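Local coordinates for protein putative fimbrial subunit (Corynebacterium diphtheriae, PDB 4HSQ) that probably polymerises, as the major pilin SpaD, into the shaft of adhesive surface pili, with domains D2 and D3 present in this chain, at residues K8-A13 against N140-Y145; D14-D19 against L184-V189; Q18-Y23 against T104-R109; D48-F53 against T116-R121. One frame throughout, in Å; residues are numbered along the deposited sequence.

From the N terminus, strand 7-11 meets the start of strand 142-155 in interaction 1, which closes a long loop round nearly all of the first domain. Interactions 3 and 4 nest inside that loop: 18-23 pairs with 104-109 in one sheet, while 48-53 packs on 116-121, between strands of different sheets. These two cross, their segments alternating along the chain. Interaction 2 starts from the loop just after 8-13, shares Q18 and D19 with interaction 3, and reaches forward to 184-189 in the second domain, so it crosses interaction 1 and encloses interaction 4. A covalent link from K8 to N120 ties interaction 1 to interaction 4.

Interaction 1: residues K8-A13 against N140-Y145; sequences KTVKDA and NEVVTY
K8 leaves its strand with CG anti to the backbone N (chi1 -176°) and runs extended to its tip. CB lies 3.8 Å from N140 O; the K8 chain then crosses the V142 side chain at about a right angle, CG and CD lying against V142 CG2, and CE passes 3.8 Å from V142 CG2. Beyond this, NZ is joined covalently to CG of N120, a Lys-Asn isopeptide bond, and also hydrogen-bonds to D45. The backbone of K8 is gripped by the amide of N140: K8 N donates to N140 OD1 (2.9 Å) from above the carbonyl plane, while N140 ND2 donates to K8 O (3.0 Å) on a lone pair. V142 sits centrally, with CG1 3.3 Å from K8 O and CB 4.0 Å from V10 CG1. At the far end D12 and T144 meet tip to tip, T144 OG1 donating to the anti lone pair of D12 OD2 (2.8 Å). A water donates to the same oxygen and to V143 O, and D12 OD1 accepts from D212 and H206. The axes of 8-11 and 142-145 come within 7.2 Å and run nearly parallel (20°), but the strands belong to different sheets: 7-11 is hydrogen-bonded to 20-28, and 142-155 to 117-127.

Interaction 2: residues D14-D19 against L184-V189; sequences DQNIQD and LTVDGV
Water carries the polar part of this contact, direct hydrogen bonds between the two loops being absent. One water donates to I17 O (2.7 Å) and to D19 OD1, and accepts from D187 N, so it bridges I17, D19 and D187. A second accepts from Q18 NE2 (2.7 Å) and donates to D187 OD2. A third accepts from N16 ND2, with D19 OD2 and T185 O also close to it; the other end of that amide, N16 OD1, takes the backbone N of H206. Van der Waals contact is centred on Q18 and D187, which lie side by side and point the same way, Q18 CG resting 3.5 Å from D187 OD1, with amide and carboxylate planes 45° apart. V186 CG1 adds an apolar touch, 4.3 Å from N16 CB, and L184 CD1 approaches N16 ND2. Within each loop, hydrogen bonds fix the shape. D19 N bonds to N16 O (3.1 Å) across a type II turn, and D19 OD2 returns to accept from N16 N (2.7 Å) through its anti lone pair. V186 and V189 exchange two backbone bonds, V186 N to V189 O being 2.8 Å, round a type I' turn with D187 and G188 at its corners. The arrangement is a hydrated interdomain interface, a loop of D2 meeting a turn of the prealbumin-like D3 in a tandem pilin.

Interaction 3: residues Q18-Y23 against T104-R109; sequences QDAYTY and TFEVKR
Four backbone hydrogen bonds join the strands, each approaching its acceptor nearly along the C=O axis. Y21 N reaches V107 O at 2.8 Å and V107 N returns to Y21 O; Y23 and F105 form the next reciprocal pair, Y23 N to F105 O being 3.0 Å. Toward the start of strand 20-28 the pairing opens: Q18 N still bonds to R109 O (2.9 Å), but a water takes the place of a direct link, accepting from R109 N and donating to D19 O. This is antiparallel pairing in the inner part of the five-stranded sheet of D2, 20-28 lying between 7-11 and 100-109, and 51-61 flanking the other side of 100-109. On the face carrying Y21, Y23, F105 and V107, chi1 of 71° puts the Y21 ring in the crowded position between N and carbonyl carbon, where V107 CG2 lies over it, 3.6 Å from the centroid and 15° off the normal. The same methyl touches Y23 CE2, while Y23 CB sits over the F105 ring. Y21 OH donates to Y23 OH at 2.9 Å, joining the ring tips. On the opposite face A20 CB rests 3.6 Å from E106 CD, whose carboxylate forms a salt bridge with K55. K108 runs extended and crosses the bent Q18 chain at about a right angle, with K108 CD 3.4 Å from Q18 O and near Q18 OE1.

Interaction 4: residues D48-F53 against T116-R121; sequences DKRLDF and TELKNR
D48, R50 and L51 converge on L118, whose CG stands anti to the backbone N (chi1 -175°) and carries the two methyls into the contact. D48 crosses L118 obliquely, D48 CG 3.6 Å from L118 CG, so the carboxylate lies against the leucine branch. R50, bent at chi3, grips this carboxylate side-on: NE meets D48 OD2 and NH2 meets D48 OD1, each at 2.9 Å, both from above the carboxylate plane but within the guanidinium plane. D48 OD2 also accepts R50 N through its anti lone pair (2.8 Å), an Asx turn inside the type I turn from D48 to L51. The guanidinium thus held has L118 CD1 over one face; its NH2 donates to E117 O (2.9 Å) on a lone pair, and its NH1 to V112 O. L51 CD2 packs obliquely on L118 CD1 at 3.7 Å. Two waters bridge the segments, one accepting from D48 N and donating to K119 O and to OD1 of N120, the asparagine bonded to K8, the other linking D48 OD1 to K119 N. Strand 51-61 pairs with 100-109 in one sheet, and 117-127 lies between 41-46 and 142-155 in the other; L51 and L118 meet between them, beside Y23 and R109.

Interaction 1: residues K8-A13 against N140-Y145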
loop_
_atom_site.group_PDB
_atom_site.type_symbol
_atom_site.label_atom_id
_atom_site.label_comp_id
_atom_site.label_asym_id
_atom_site.label_seq_id
_atom_site.Cartn_x
_atom_site.Cartn_y
_atom_site.Cartn_z
ATOM N N LYS A 8 13.732 -6.927 -5.941
ATOM C CA LYS A 8 12.874 -6.147 -5.049
ATOM C C LYS A 8 11.587 -6.944 -4.804
ATOM O O LYS A 8 11.016 -7.506 -5.745
ATOM C CB LYS A 8 12.564 -4.758 -5.629
ATOM C CG LYS A 8 11.747 -3.868 -4.667
ATOM C CD LYS A 8 11.691 -2.402 -5.131
ATOM C CE LYS A 8 10.775 -1.666 -4.196
ATOM N NZ LYS A 8 10.857 -0.181 -4.298
ATOM N N THR A 9 11.102 -6.923 -3.553
ATOM C CA THR A 9 9.846 -7.545 -3.178
ATOM C C THR A 9 9.057 -6.529 -2.362
ATOM O O THR A 9 9.625 -5.584 -1.819
ATOM C CB THR A 9 10.048 -8.871 -2.407
ATOM O OG1 THR A 9 10.885 -8.620 -1.289
ATOM C CG2 THR A 9 10.653 -9.998 -3.281
ATOM N N VAL A 10 7.754 -6.734 -2.274
ATOM C CA VAL A 10 6.874 -5.866 -1.501
ATOM C C VAL A 10 5.964 -6.743 -0.674
ATOM O O VAL A 10 5.458 -7.757 -1.154
ATOM C CB VAL A 10 6.064 -4.864 -2.370
ATOM C CG1 VAL A 10 5.165 -5.576 -3.403
ATOM C CG2 VAL A 10 5.220 -3.917 -1.493
ATOM N N LYS A 11 5.821 -6.381 0.594
ATOM C CA LYS A 11 4.895 -7.047 1.483
ATOM C C LYS A 11 3.858 -6.007 1.862
ATOM O O LYS A 11 4.148 -5.129 2.661
ATOM C CB LYS A 11 5.597 -7.622 2.725
ATOM C CG LYS A 11 4.655 -8.529 3.492
ATOM C CD LYS A 11 4.598 -9.913 2.796
ATOM C CE LYS A 11 3.573 -10.847 3.398
ATOM N NZ LYS A 11 2.183 -10.273 3.353
ATOM N N ASP A 12 2.685 -6.069 1.231
ATOM C CA ASP A 12 1.638 -5.065 1.409
ATOM C C ASP A 12 0.237 -5.660 1.623
ATOM O O ASP A 12 -0.710 -4.878 1.753
ATOM C CB ASP A 12 1.594 -4.156 0.153
ATOM C CG ASP A 12 1.337 -4.880 -1.178
ATOM O OD1 ASP A 12 0.593 -5.879 -1.187
ATOM O OD2 ASP A 12 1.862 -4.430 -2.203
ATOM N N ALA A 13 0.073 -7.006 1.622
ATOM C CA ALA A 13 -1.283 -7.598 1.751
ATOM C C ALA A 13 -2.068 -7.016 2.930
ATOM O O ALA A 13 -1.554 -6.880 4.052
ATOM C CB ALA A 13 -1.232 -9.120 1.860
ATOM N N ASN A 140 14.032 -5.651 -10.374
ATOM C CA ASN A 140 12.743 -5.737 -11.046
ATOM C C ASN A 140 11.867 -4.670 -10.441
ATOM O O ASN A 140 12.195 -4.146 -9.364
ATOM C CB ASN A 140 12.112 -7.114 -10.796
ATOM C CG ASN A 140 12.042 -7.444 -9.326
ATOM O OD1 ASN A 140 13.068 -7.599 -8.673
ATOM N ND2 ASN A 140 10.839 -7.549 -8.770
ATOM N N GLU A 141 10.751 -4.377 -11.086
ATOM C CA GLU A 141 9.786 -3.430 -10.574
ATOM C C GLU A 141 8.639 -4.190 -9.937
ATOM O O GLU A 141 8.199 -5.201 -10.490
ATOM C CB GLU A 141 9.269 -2.524 -11.691
ATOM C CG GLU A 141 8.483 -1.340 -11.162
ATOM C CD GLU A 141 8.387 -0.235 -12.188
ATOM O OE1 GLU A 141 7.721 -0.478 -13.213
ATOM O OE2 GLU A 141 9.001 0.842 -11.998
ATOM N N VAL A 142 8.140 -3.693 -8.795
ATOM C CA VAL A 142 7.015 -4.293 -8.076
ATOM C C VAL A 142 5.910 -3.280 -8.070
ATOM O O VAL A 142 6.161 -2.093 -8.245
ATOM C CB VAL A 142 7.342 -4.793 -6.638
ATOM C CG1 VAL A 142 8.281 -5.985 -6.682
ATOM C CG2 VAL A 142 7.895 -3.674 -5.737
ATOM N N VAL A 143 4.686 -3.738 -7.913
ATOM C CA VAL A 143 3.556 -2.826 -7.964
ATOM C C VAL A 143 2.629 -3.120 -6.799
ATOM O O VAL A 143 2.416 -4.280 -6.447
ATOM C CB VAL A 143 2.816 -2.928 -9.340
ATOM C CG1 VAL A 143 1.803 -1.810 -9.504
ATOM C CG2 VAL A 143 3.799 -2.911 -10.519
ATOM N N THR A 144 2.036 -2.055 -6.260
ATOM C CA THR A 144 1.041 -2.087 -5.174
ATOM C C THR A 144 -0.155 -1.302 -5.656
ATOM O O THR A 144 0.013 -0.163 -6.096
ATOM C CB THR A 144 1.643 -1.467 -3.901
ATOM O OG1 THR A 144 2.818 -2.207 -3.551
ATOM C CG2 THR A 144 0.656 -1.461 -2.740
ATOM N N TYR A 145 -1.361 -1.851 -5.493
ATOM C CA TYR A 145 -2.572 -1.178 -5.962
ATOM C C TYR A 145 -3.527 -0.829 -4.843
ATOM O O TYR A 145 -3.857 -1.678 -4.009
ATOM C CB TYR A 145 -3.344 -2.067 -6.943
ATOM C CG TYR A 145 -2.626 -2.424 -8.218
ATOM C CD1 TYR A 145 -2.831 -1.691 -9.389
ATOM C CD2 TYR A 145 -1.747 -3.501 -8.266
ATOM C CE1 TYR A 145 -2.221 -2.070 -10.596
ATOM C CE2 TYR A 145 -1.147 -3.896 -9.470
ATOM C CZ TYR A 145 -1.373 -3.163 -10.623
ATOM O OH TYR A 145 -0.754 -3.537 -11.789
HETATM O O HOH W 1 1.237 -5.703 -4.407
#

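Interaction 2: residues D14-D19 against L184-V189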
loop_
_atom_site.group_PDB
_atom_site.type_symbol
_atom_site.label_atom_id
_atom_site.label_comp_id
_atom_site.label_asym_id
_atom_site.label_seq_id
_atom_site.Cartn_x
_atom_site.Cartn_y
_atom_site.Cartn_z
ATOM N N ASP A 14 -3.286 -6.592 2.622
ATOM C CA ASP A 14 -4.295 -6.012 3.512
ATOM C C ASP A 14 -3.903 -4.654 4.092
ATOM O O ASP A 14 -4.627 -4.122 4.921
ATOM C CB ASP A 14 -4.645 -6.985 4.661
ATOM C CG ASP A 14 -5.134 -8.352 4.192
ATOM O OD1 ASP A 14 -6.051 -8.402 3.333
ATOM O OD2 ASP A 14 -4.588 -9.357 4.654
ATOM N N GLN A 15 -2.826 -4.052 3.628
ATOM C CA GLN A 15 -2.419 -2.756 4.182
ATOM C C GLN A 15 -3.073 -1.675 3.350
ATOM O O GLN A 15 -2.821 -1.571 2.151
ATOM C CB GLN A 15 -0.875 -2.629 4.207
ATOM C CG GLN A 15 -0.175 -3.754 5.040
ATOM C CD GLN A 15 -0.899 -4.004 6.360
ATOM O OE1 GLN A 15 -1.062 -3.114 7.179
ATOM N NE2 GLN A 15 -1.450 -5.187 6.537
ATOM N N ASN A 16 -3.933 -0.873 3.983
ATOM C CA ASN A 16 -4.657 0.163 3.269
ATOM C C ASN A 16 -3.868 1.498 3.285
ATOM O O ASN A 16 -2.690 1.525 3.640
ATOM C CB ASN A 16 -6.062 0.277 3.880
ATOM C CG ASN A 16 -6.818 -1.037 3.696
ATOM O OD1 ASN A 16 -6.868 -1.625 2.609
ATOM N ND2 ASN A 16 -7.410 -1.549 4.738
ATOM N N ILE A 17 -4.486 2.592 2.835
ATOM C CA ILE A 17 -3.783 3.873 2.862
ATOM C C ILE A 17 -3.421 4.215 4.329
ATOM O O ILE A 17 -4.243 4.008 5.219
ATOM C CB ILE A 17 -4.653 4.975 2.201
ATOM C CG1 ILE A 17 -4.782 4.787 0.671
ATOM C CG2 ILE A 17 -4.248 6.405 2.605
ATOM C CD1 ILE A 17 -3.595 4.553 -0.098
ATOM N N GLN A 18 -2.176 4.672 4.544
ATOM C CA GLN A 18 -1.593 5.090 5.831
ATOM C C GLN A 18 -1.269 3.881 6.757
ATOM O O GLN A 18 -0.861 4.067 7.899
ATOM C CB GLN A 18 -2.451 6.168 6.527
ATOM C CG GLN A 18 -2.349 7.539 5.801
ATOM C CD GLN A 18 -0.963 8.183 5.900
ATOM O OE1 GLN A 18 -0.047 7.648 6.515
ATOM N NE2 GLN A 18 -0.791 9.374 5.347
ATOM N N ASP A 19 -1.417 2.652 6.243
ATOM C CA ASP A 19 -0.981 1.446 6.931
ATOM C C ASP A 19 0.452 1.186 6.513
ATOM O O ASP A 19 0.763 1.222 5.317
ATOM C CB ASP A 19 -1.865 0.238 6.618
ATOM C CG ASP A 19 -3.254 0.305 7.219
ATOM O OD1 ASP A 19 -3.412 0.931 8.303
ATOM O OD2 ASP A 19 -4.179 -0.315 6.645
ATOM N N LEU A 184 -12.521 -1.628 10.543
ATOM C CA LEU A 184 -11.192 -1.225 10.113
ATOM C C LEU A 184 -10.949 0.268 10.262
ATOM O O LEU A 184 -11.831 1.073 9.996
ATOM C CB LEU A 184 -10.998 -1.599 8.630
ATOM C CG LEU A 184 -11.026 -3.091 8.267
ATOM C CD1 LEU A 184 -10.862 -3.277 6.767
ATOM C CD2 LEU A 184 -9.933 -3.857 8.998
ATOM N N THR A 185 -9.733 0.621 10.660
ATOM C CA THR A 185 -9.294 2.003 10.714
ATOM C C THR A 185 -8.507 2.260 9.434
ATOM O O THR A 185 -7.535 1.550 9.125
ATOM C CB THR A 185 -8.481 2.305 11.979
ATOM O OG1 THR A 185 -9.319 2.108 13.117
ATOM C CG2 THR A 185 -7.920 3.737 11.977
ATOM N N VAL A 186 -8.941 3.272 8.690
ATOM C CA VAL A 186 -8.299 3.684 7.453
ATOM C C VAL A 186 -8.003 5.165 7.600
ATOM O O VAL A 186 -8.937 5.980 7.685
ATOM C CB VAL A 186 -9.110 3.352 6.164
ATOM C CG1 VAL A 186 -8.316 3.731 4.909
ATOM C CG2 VAL A 186 -9.510 1.880 6.117
ATOM N N ASP A 187 -6.701 5.500 7.633
ATOM C CA ASP A 187 -6.162 6.860 7.776
ATOM C C ASP A 187 -6.813 7.576 8.997
ATOM O O ASP A 187 -7.440 8.614 8.839
ATOM C CB ASP A 187 -6.321 7.669 6.467
ATOM C CG ASP A 187 -5.511 8.973 6.418
ATOM O OD1 ASP A 187 -4.874 9.326 7.446
ATOM O OD2 ASP A 187 -5.463 9.603 5.338
ATOM N N GLY A 188 -6.700 6.951 10.170
ATOM C CA GLY A 188 -7.217 7.439 11.447
ATOM C C GLY A 188 -8.726 7.454 11.649
ATOM O O GLY A 188 -9.203 7.915 12.691
ATOM N N VAL A 189 -9.491 6.936 10.679
ATOM C CA VAL A 189 -10.971 6.951 10.707
ATOM C C VAL A 189 -11.527 5.519 10.699
ATOM O O VAL A 189 -11.063 4.712 9.903
ATOM C CB VAL A 189 -11.485 7.774 9.492
ATOM C CG1 VAL A 189 -12.996 7.764 9.417
ATOM C CG2 VAL A 189 -10.985 9.217 9.549
HETATM O O HOH W 2 -6.741 -0.364 7.423
HETATM O O HOH W 3 -4.538 3.421 7.841
HETATM O O HOH W 4 -2.989 10.432 4.083
HETATM O O HOH W 5 -5.185 0.754 10.300
#

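Interaction 3: residues Q18-Y23 against T104-R109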
loop_
_atom_site.group_PDB
_atom_site.type_symbol
_atom_site.label_atom_id
_atom_site.label_comp_id
_atom_site.label_asym_id
_atom_site.label_seq_id
_atom_site.Cartn_x
_atom_site.Cartn_y
_atom_site.Cartn_z
ATOM N N GLN A 18 -2.176 4.672 4.544
ATOM C CA GLN A 18 -1.593 5.090 5.831
ATOM C C GLN A 18 -1.269 3.881 6.757
ATOM O O GLN A 18 -0.861 4.067 7.899
ATOM C CB GLN A 18 -2.451 6.168 6.527
ATOM C CG GLN A 18 -2.349 7.539 5.801
ATOM C CD GLN A 18 -0.963 8.183 5.900
ATOM O OE1 GLN A 18 -0.047 7.648 6.515
ATOM N NE2 GLN A 18 -0.791 9.374 5.347
ATOM N N ASP A 19 -1.417 2.652 6.243
ATOM C CA ASP A 19 -0.981 1.446 6.931
ATOM C C ASP A 19 0.452 1.186 6.513
ATOM O O ASP A 19 0.763 1.222 5.317
ATOM C CB ASP A 19 -1.865 0.238 6.618
ATOM C CG ASP A 19 -3.254 0.305 7.219
ATOM O OD1 ASP A 19 -3.412 0.931 8.303
ATOM O OD2 ASP A 19 -4.179 -0.315 6.645
ATOM N N ALA A 20 1.327 0.923 7.480
ATOM C CA ALA A 20 2.734 0.663 7.154
ATOM C C ALA A 20 2.895 -0.621 6.360
ATOM O O ALA A 20 2.254 -1.632 6.673
ATOM C CB ALA A 20 3.554 0.573 8.430
ATOM N N TYR A 21 3.769 -0.599 5.350
ATOM C CA TYR A 21 4.090 -1.837 4.623
ATOM C C TYR A 21 5.560 -1.792 4.266
ATOM O O TYR A 21 6.201 -0.769 4.497
ATOM C CB TYR A 21 3.167 -2.119 3.437
ATOM C CG TYR A 21 3.321 -1.226 2.228
ATOM C CD1 TYR A 21 4.222 -1.548 1.210
ATOM C CD2 TYR A 21 2.489 -0.128 2.037
ATOM C CE1 TYR A 21 4.320 -0.771 0.059
ATOM C CE2 TYR A 21 2.586 0.664 0.892
ATOM C CZ TYR A 21 3.498 0.333 -0.096
ATOM O OH TYR A 21 3.624 1.096 -1.231
ATOM N N THR A 22 6.104 -2.894 3.767
ATOM C CA THR A 22 7.531 -2.935 3.542
ATOM C C THR A 22 7.925 -3.332 2.152
ATOM O O THR A 22 7.166 -3.983 1.426
ATOM C CB THR A 22 8.233 -3.918 4.544
ATOM O OG1 THR A 22 7.724 -5.244 4.384
ATOM C CG2 THR A 22 8.120 -3.477 6.013
ATOM N N TYR A 23 9.122 -2.862 1.778
ATOM C CA TYR A 23 9.855 -3.268 0.598
ATOM C C TYR A 23 11.087 -3.984 1.041
ATOM O O TYR A 23 11.697 -3.582 2.038
ATOM C CB TYR A 23 10.259 -2.093 -0.298
ATOM C CG TYR A 23 9.079 -1.437 -0.971
ATOM C CD1 TYR A 23 8.359 -2.101 -1.965
ATOM C CD2 TYR A 23 8.731 -0.123 -0.678
ATOM C CE1 TYR A 23 7.299 -1.476 -2.629
ATOM C CE2 TYR A 23 7.655 0.501 -1.317
ATOM C CZ TYR A 23 6.958 -0.175 -2.299
ATOM O OH TYR A 23 5.909 0.444 -2.919
ATOM N N THR A 104 15.495 -4.048 4.186
ATOM C CA THR A 104 14.045 -3.979 4.353
ATOM C C THR A 104 13.717 -2.632 4.959
ATOM O O THR A 104 14.331 -2.220 5.958
ATOM C CB THR A 104 13.474 -5.143 5.216
ATOM O OG1 THR A 104 13.763 -6.377 4.557
ATOM C CG2 THR A 104 11.931 -5.049 5.364
ATOM N N PHE A 105 12.737 -1.944 4.368
ATOM C CA PHE A 105 12.349 -0.647 4.911
ATOM C C PHE A 105 10.847 -0.513 4.830
ATOM O O PHE A 105 10.182 -1.191 4.036
ATOM C CB PHE A 105 13.077 0.524 4.226
ATOM C CG PHE A 105 12.740 0.715 2.762
ATOM C CD1 PHE A 105 11.763 1.621 2.371
ATOM C CD2 PHE A 105 13.487 0.076 1.767
ATOM C CE1 PHE A 105 11.452 1.792 1.017
ATOM C CE2 PHE A 105 13.173 0.246 0.418
ATOM C CZ PHE A 105 12.166 1.107 0.051
ATOM N N GLU A 106 10.331 0.394 5.637
ATOM C CA GLU A 106 8.920 0.608 5.799
ATOM C C GLU A 106 8.465 1.929 5.231
ATOM O O GLU A 106 9.145 2.947 5.369
ATOM C CB GLU A 106 8.641 0.521 7.294
ATOM C CG GLU A 106 7.190 0.597 7.712
ATOM C CD GLU A 106 7.113 0.710 9.221
ATOM O OE1 GLU A 106 7.400 -0.295 9.908
ATOM O OE2 GLU A 106 6.834 1.820 9.718
ATOM N N VAL A 107 7.272 1.905 4.604
ATOM C CA VAL A 107 6.612 3.075 4.010
ATOM C C VAL A 107 5.139 3.083 4.375
ATOM O O VAL A 107 4.589 2.048 4.808
ATOM C CB VAL A 107 6.775 3.087 2.441
ATOM C CG1 VAL A 107 8.237 3.267 2.016
ATOM C CG2 VAL A 107 6.156 1.845 1.784
ATOM N N LYS A 108 4.476 4.210 4.104
ATOM C CA LYS A 108 3.023 4.358 4.173
ATOM C C LYS A 108 2.595 5.048 2.913
ATOM O O LYS A 108 3.200 6.057 2.547
ATOM C CB LYS A 108 2.520 5.163 5.389
ATOM C CG LYS A 108 2.734 4.432 6.727
ATOM C CD LYS A 108 2.287 5.293 7.924
ATOM C CE LYS A 108 2.606 4.560 9.221
ATOM N NZ LYS A 108 2.235 5.358 10.430
ATOM N N ARG A 109 1.535 4.553 2.278
ATOM C CA ARG A 109 0.993 5.226 1.098
ATOM C C ARG A 109 0.004 6.273 1.599
ATOM O O ARG A 109 -0.953 5.917 2.282
ATOM C CB ARG A 109 0.344 4.225 0.143
ATOM C CG ARG A 109 -0.139 4.886 -1.138
ATOM C CD ARG A 109 -0.744 3.825 -2.013
ATOM N NE ARG A 109 -1.321 4.366 -3.236
ATOM C CZ ARG A 109 -1.528 3.629 -4.318
ATOM N NH1 ARG A 109 -1.194 2.349 -4.323
ATOM N NH2 ARG A 109 -2.045 4.176 -5.413
HETATM O O HOH W 6 -0.002 2.350 3.044
#

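Interaction 4: residues D48-F53 against T116-R121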
loop_
_atom_site.group_PDB
_atom_site.type_symbol
_atom_site.label_atom_id
_atom_site.label_comp_id
_atom_site.label_asym_id
_atom_site.label_seq_id
_atom_site.Cartn_x
_atom_site.Cartn_y
_atom_site.Cartn_z
ATOM N N ASP A 48 7.957 6.540 -4.959
ATOM C CA ASP A 48 6.793 7.228 -5.528
ATOM C C ASP A 48 6.408 8.349 -4.552
ATOM O O ASP A 48 6.482 8.171 -3.324
ATOM C CB ASP A 48 5.636 6.232 -5.753
ATOM C CG ASP A 48 4.410 6.862 -6.380
ATOM O OD1 ASP A 48 4.147 6.591 -7.566
ATOM O OD2 ASP A 48 3.717 7.635 -5.685
ATOM N N LYS A 49 6.048 9.518 -5.105
ATOM C CA LYS A 49 5.723 10.717 -4.329
ATOM C C LYS A 49 4.541 10.521 -3.356
ATOM O O LYS A 49 4.443 11.252 -2.380
ATOM C CB LYS A 49 5.467 11.913 -5.256
ATOM C CG LYS A 49 6.717 12.385 -6.045
ATOM C CD LYS A 49 7.899 12.918 -5.201
ATOM C CE LYS A 49 7.839 14.404 -4.936
ATOM N NZ LYS A 49 8.987 14.864 -4.108
ATOM N N ARG A 50 3.710 9.493 -3.563
ATOM C CA ARG A 50 2.591 9.190 -2.668
ATOM C C ARG A 50 3.073 8.416 -1.432
ATOM O O ARG A 50 2.293 8.157 -0.525
ATOM C CB ARG A 50 1.509 8.391 -3.432
ATOM C CG ARG A 50 0.851 9.253 -4.524
ATOM C CD ARG A 50 0.015 8.389 -5.459
ATOM N NE ARG A 50 0.884 7.543 -6.294
ATOM C CZ ARG A 50 0.445 6.722 -7.237
ATOM N NH1 ARG A 50 -0.854 6.592 -7.457
ATOM N NH2 ARG A 50 1.301 5.977 -7.931
ATOM N N LEU A 51 4.357 8.036 -1.387
ATOM C CA LEU A 51 4.844 7.304 -0.211
ATOM C C LEU A 51 5.524 8.209 0.746
ATOM O O LEU A 51 6.210 9.126 0.322
ATOM C CB LEU A 51 5.835 6.219 -0.616
ATOM C CG LEU A 51 5.307 5.086 -1.517
ATOM C CD1 LEU A 51 6.449 4.161 -1.917
ATOM C CD2 LEU A 51 4.137 4.332 -0.831
ATOM N N ASP A 52 5.355 7.925 2.056
ATOM C CA ASP A 52 6.088 8.543 3.153
ATOM C C ASP A 52 6.989 7.492 3.703
ATOM O O ASP A 52 6.491 6.510 4.297
ATOM C CB ASP A 52 5.154 9.036 4.279
ATOM C CG ASP A 52 4.405 10.312 3.983
ATOM O OD1 ASP A 52 4.950 11.169 3.242
ATOM O OD2 ASP A 52 3.312 10.496 4.556
ATOM N N PHE A 53 8.301 7.663 3.529
ATOM C CA PHE A 53 9.267 6.733 4.102
ATOM C C PHE A 53 9.143 6.777 5.636
ATOM O O PHE A 53 9.032 7.868 6.194
ATOM C CB PHE A 53 10.698 7.147 3.657
ATOM C CG PHE A 53 11.794 6.444 4.405
ATOM C CD1 PHE A 53 12.100 5.112 4.137
ATOM C CD2 PHE A 53 12.521 7.105 5.391
ATOM C CE1 PHE A 53 13.104 4.448 4.853
ATOM C CE2 PHE A 53 13.546 6.452 6.084
ATOM C CZ PHE A 53 13.832 5.126 5.809
ATOM N N THR A 116 -4.308 3.680 -9.622
ATOM C CA THR A 116 -4.387 2.689 -8.543
ATOM C C THR A 116 -3.002 2.108 -8.338
ATOM O O THR A 116 -2.618 1.872 -7.198
ATOM C CB THR A 116 -5.406 1.592 -8.862
ATOM O OG1 THR A 116 -5.033 0.967 -10.094
ATOM C CG2 THR A 116 -6.843 2.134 -8.952
ATOM N N GLU A 117 -2.217 1.932 -9.441
ATOM C CA GLU A 117 -0.876 1.357 -9.309
ATOM C C GLU A 117 0.124 2.307 -8.679
ATOM O O GLU A 117 0.081 3.503 -8.910
ATOM C CB GLU A 117 -0.309 0.860 -10.657
ATOM C CG GLU A 117 0.087 1.947 -11.645
ATOM C CD GLU A 117 0.812 1.462 -12.884
ATOM O OE1 GLU A 117 1.003 0.235 -13.037
ATOM O OE2 GLU A 117 1.187 2.320 -13.713
ATOM N N LEU A 118 1.025 1.746 -7.876
ATOM C CA LEU A 118 2.150 2.479 -7.306
ATOM C C LEU A 118 3.329 1.541 -7.474
ATOM O O LEU A 118 3.356 0.460 -6.881
ATOM C CB LEU A 118 1.891 2.888 -5.832
ATOM C CG LEU A 118 2.959 3.777 -5.175
ATOM C CD1 LEU A 118 2.343 4.593 -4.027
ATOM C CD2 LEU A 118 4.131 2.925 -4.650
ATOM N N LYS A 119 4.268 1.934 -8.329
ATOM C CA LYS A 119 5.418 1.109 -8.660
ATOM C C LYS A 119 6.625 1.421 -7.820
ATOM O O LYS A 119 6.799 2.545 -7.371
ATOM C CB LYS A 119 5.780 1.292 -10.148
ATOM C CG LYS A 119 4.598 0.902 -11.062
ATOM C CD LYS A 119 4.904 1.053 -12.559
ATOM C CE LYS A 119 5.038 2.475 -13.000
ATOM N NZ LYS A 119 4.901 2.591 -14.480
ATOM N N ASN A 120 7.496 0.424 -7.662
ATOM C CA ASN A 120 8.743 0.637 -6.971
ATOM C C ASN A 120 9.841 -0.163 -7.633
ATOM O O ASN A 120 9.634 -1.304 -8.022
ATOM C CB ASN A 120 8.673 0.297 -5.463
ATOM C CG ASN A 120 9.964 0.696 -4.782
ATOM O OD1 ASN A 120 10.288 1.883 -4.724
ATOM N N ARG A 121 11.011 0.442 -7.725
ATOM C CA ARG A 121 12.230 -0.168 -8.258
ATOM C C ARG A 121 13.422 0.382 -7.478
ATOM O O ARG A 121 13.384 1.518 -7.006
ATOM C CB ARG A 121 12.373 0.167 -9.763
ATOM C CG ARG A 121 13.295 -0.790 -10.505
ATOM C CD ARG A 121 13.659 -0.269 -11.886
ATOM N NE ARG A 121 12.515 -0.219 -12.799
ATOM C CZ ARG A 121 12.155 -1.209 -13.614
ATOM N NH1 ARG A 121 12.830 -2.353 -13.622
ATOM N NH2 ARG A 121 11.108 -1.067 -14.419
HETATM O O HOH W 7 8.078 3.624 -5.093
HETATM O O HOH W 8 4.349 4.514 -9.414
#